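Local coordinates for GDSL-esterase (Pseudoalteromonas sp., PDB 3HP4), which hydrolyses esters as a cold-adapted serine esterase of the GDSL (SGNH) family, and may act on lysophospholipids, as relatives do, at residues D2-L8 with P67-E73. Numbering follows the deposited sequence. Where two conformers were deposited one is given.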
loop_
_atom_site.group_PDB
_atom_site.type_symbol
_atom_site.label_atom_id
_atom_site.label_comp_id
_atom_site.label_asym_id
_atom_site.label_seq_id
_atom_site.Cartn_x
_atom_site.Cartn_y
_atom_site.Cartn_z
ATOM N N ASP A 2 -11.314 -18.389 -1.214
ATOM C CA ASP A 2 -9.886 -17.912 -1.031
ATOM C C ASP A 2 -9.540 -16.491 -1.505
ATOM O O ASP A 2 -9.205 -16.262 -2.647
ATOM C CB ASP A 2 -8.930 -18.858 -1.723
ATOM C CG ASP A 2 -7.531 -18.721 -1.230
ATOM O OD1 ASP A 2 -7.218 -17.703 -0.565
ATOM O OD2 ASP A 2 -6.711 -19.613 -1.517
ATOM N N ASN A 3 -9.628 -15.529 -0.624
ATOM C CA ASN A 3 -9.182 -14.227 -0.903
ATOM C C ASN A 3 -8.165 -13.910 0.127
ATOM O O ASN A 3 -8.458 -13.209 1.094
ATOM C CB ASN A 3 -10.343 -13.249 -0.853
ATOM C CG ASN A 3 -11.256 -13.401 -2.062
ATOM O OD1 ASN A 3 -10.832 -13.145 -3.199
ATOM N ND2 ASN A 3 -12.452 -13.800 -1.827
ATOM N N THR A 4 -6.951 -14.353 -0.135
ATOM C CA THR A 4 -5.845 -14.093 0.771
ATOM C C THR A 4 -4.982 -12.992 0.148
ATOM O O THR A 4 -4.366 -13.205 -0.940
ATOM C CB THR A 4 -5.054 -15.369 0.929
ATOM O OG1 THR A 4 -5.892 -16.364 1.544
ATOM C CG2 THR A 4 -3.832 -15.107 1.811
ATOM N N ILE A 5 -4.870 -11.897 0.855
ATOM C CA ILE A 5 -4.238 -10.685 0.301
ATOM C C ILE A 5 -2.962 -10.398 1.062
ATOM O O ILE A 5 -3.006 -10.127 2.255
ATOM C CB ILE A 5 -5.186 -9.453 0.430
ATOM C CG1 ILE A 5 -6.519 -9.750 -0.185
ATOM C CG2 ILE A 5 -4.498 -8.262 -0.291
ATOM C CD1 ILE A 5 -7.561 -8.586 -0.011
ATOM N N LEU A 6 -1.832 -10.443 0.369
ATOM C CA LEU A 6 -0.546 -10.011 0.936
ATOM C C LEU A 6 -0.440 -8.511 0.817
ATOM O O LEU A 6 -0.486 -7.979 -0.319
ATOM C CB LEU A 6 0.577 -10.709 0.146
ATOM C CG LEU A 6 1.992 -10.376 0.630
ATOM C CD1 LEU A 6 2.254 -11.061 1.976
ATOM C CD2 LEU A 6 3.028 -10.857 -0.384
ATOM N N ILE A 7 -0.295 -7.816 1.932
ATOM C CA ILE A 7 -0.196 -6.342 1.999
ATOM C C ILE A 7 1.293 -6.016 1.999
ATOM O O ILE A 7 1.981 -6.288 3.012
ATOM C CB ILE A 7 -0.891 -5.784 3.301
ATOM C CG1 ILE A 7 -2.327 -6.281 3.438
ATOM C CG2 ILE A 7 -0.874 -4.219 3.352
ATOM C CD1 ILE A 7 -3.269 -5.746 2.321
ATOM N N LEU A 8 1.805 -5.479 0.908
ATOM C CA LEU A 8 3.232 -5.171 0.791
ATOM C C LEU A 8 3.341 -3.655 0.901
ATOM O O LEU A 8 3.346 -2.928 -0.087
ATOM C CB LEU A 8 3.750 -5.704 -0.535
ATOM C CG LEU A 8 5.269 -5.746 -0.692
ATOM C CD1 LEU A 8 5.854 -6.907 0.146
ATOM C CD2 LEU A 8 5.602 -5.908 -2.179
ATOM N N PRO A 67 -0.078 -16.243 -1.889
ATOM C CA PRO A 67 -1.300 -15.467 -1.829
ATOM C C PRO A 67 -2.042 -15.480 -3.150
ATOM O O PRO A 67 -1.407 -15.527 -4.239
ATOM C CB PRO A 67 -0.799 -14.043 -1.500
ATOM C CG PRO A 67 0.591 -13.993 -2.168
ATOM C CD PRO A 67 1.137 -15.411 -1.883
ATOM N N THR A 68 -3.338 -15.293 -3.077
ATOM C CA THR A 68 -4.102 -15.132 -4.293
ATOM C C THR A 68 -4.138 -13.709 -4.821
ATOM O O THR A 68 -4.490 -13.432 -5.962
ATOM C CB THR A 68 -5.591 -15.599 -4.023
ATOM O OG1 THR A 68 -6.199 -14.829 -2.982
ATOM C CG2 THR A 68 -5.698 -17.104 -3.708
ATOM N N HIS A 69 -3.792 -12.773 -3.945
ATOM C CA HIS A 69 -3.844 -11.342 -4.227
ATOM C C HIS A 69 -2.676 -10.671 -3.547
ATOM O O HIS A 69 -2.263 -11.068 -2.440
ATOM C CB HIS A 69 -5.112 -10.709 -3.608
ATOM C CG HIS A 69 -6.369 -11.208 -4.233
ATOM N ND1 HIS A 69 -6.932 -12.424 -3.941
ATOM C CD2 HIS A 69 -7.133 -10.619 -5.187
ATOM C CE1 HIS A 69 -8.013 -12.568 -4.720
ATOM N NE2 HIS A 69 -8.160 -11.491 -5.452
ATOM N N VAL A 70 -2.138 -9.639 -4.188
ATOM C CA VAL A 70 -1.056 -8.811 -3.600
ATOM C C VAL A 70 -1.470 -7.371 -3.725
ATOM O O VAL A 70 -1.853 -6.940 -4.829
ATOM C CB VAL A 70 0.282 -9.057 -4.333
ATOM C CG1 VAL A 70 1.335 -8.092 -3.836
ATOM C CG2 VAL A 70 0.805 -10.508 -4.111
ATOM N N LEU A 71 -1.396 -6.640 -2.640
ATOM C CA LEU A 71 -1.738 -5.195 -2.613
ATOM C C LEU A 71 -0.498 -4.446 -2.238
ATOM O O LEU A 71 0.003 -4.566 -1.111
ATOM C CB LEU A 71 -2.851 -5.019 -1.553
ATOM C CG LEU A 71 -3.654 -3.710 -1.560
ATOM C CD1 LEU A 71 -4.905 -3.816 -0.664
ATOM C CD2 LEU A 71 -2.764 -2.572 -1.089
ATOM N N ILE A 72 0.039 -3.688 -3.204
ATOM C CA ILE A 72 1.268 -2.907 -3.029
ATOM C C ILE A 72 0.947 -1.511 -2.553
ATOM O O ILE A 72 0.121 -0.817 -3.174
ATOM C CB ILE A 72 2.012 -2.896 -4.360
ATOM C CG1 ILE A 72 2.422 -4.305 -4.745
ATOM C CG2 ILE A 72 3.247 -1.966 -4.253
ATOM C CD1 ILE A 72 2.803 -4.414 -6.240
ATOM N N GLU A 73 1.546 -1.090 -1.431
ATOM C CA GLU A 73 1.436 0.305 -0.951
ATOM C C GLU A 73 2.852 0.756 -0.675
ATOM O O GLU A 73 3.338 0.735 0.472
ATOM C CB GLU A 73 0.552 0.316 0.299
ATOM C CG GLU A 73 0.428 1.688 0.968
ATOM C CD GLU A 73 1.489 1.946 2.022
ATOM O OE1 GLU A 73 1.633 1.144 2.996
ATOM O OE2 GLU A 73 2.172 3.028 1.945
#
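With chi1 at 60°, the hydroxyl of Thr-68 lies between its own backbone N and carbonyl carbon, and from there OG1 accepts from Thr-4 N at 3.0 Å. The neighbouring His-69 carries its ring beside the backbone N (chi1 -66°), which brings ND1 within 2.7 Å of Thr-68 OG1 in a hydrogen bond whose donor may be either group. Thr-68 CG2 meanwhile rests against the carboxylate of Asp-2, and Asn-3 OD1 comes within 3.3 Å of His-69 CE1, its amide turned 50° from the imidazole plane and held by a hydrogen bond from ND2 to Asp-38 OD1. With a valine at Thr-68, Thr-4 N would probably be left without its acceptor and His-69 ND1 without its partner.

Thr-4 O receives His-69 N and, weakly, Thr-68 N; regular parallel pairing begins with Leu-6, which like Leu-8 both gives and accepts. The straightest bond is Leu-71 N to Leu-6 O. On one face of the sheet, Ile-5 CG2 meets Leu-71 CB at 3.8 Å, while Ile-7 and Leu-71 lie side by side; helix 166-183 covers this face, with Trp-181 edge-to-face to His-69. On the other, Leu-6 CB touches Pro-67 CB, and helix 85-101 packs over Leu-8, Val-70 and Ile-72.

These are adjacent inner strands of the parallel sheet in an SGNH-hydrolase α/β fold, and the first runs on toward the serine carrying the monoethylphosphonate. At that end Leu-8 O receives Glu-73 N, and Glu-73 OE1 hydrogen-bonds to Asp-10 N and Ser-13 OG. The middle is backbone hydrogen bonds between layers of apolar side chains. The principle is that a side-chain hydroxyl can stand in for a backbone acceptor where a strand has not yet begun to pair: Thr-68 OG1 takes Thr-4 N, and the ladder takes over from Leu-6.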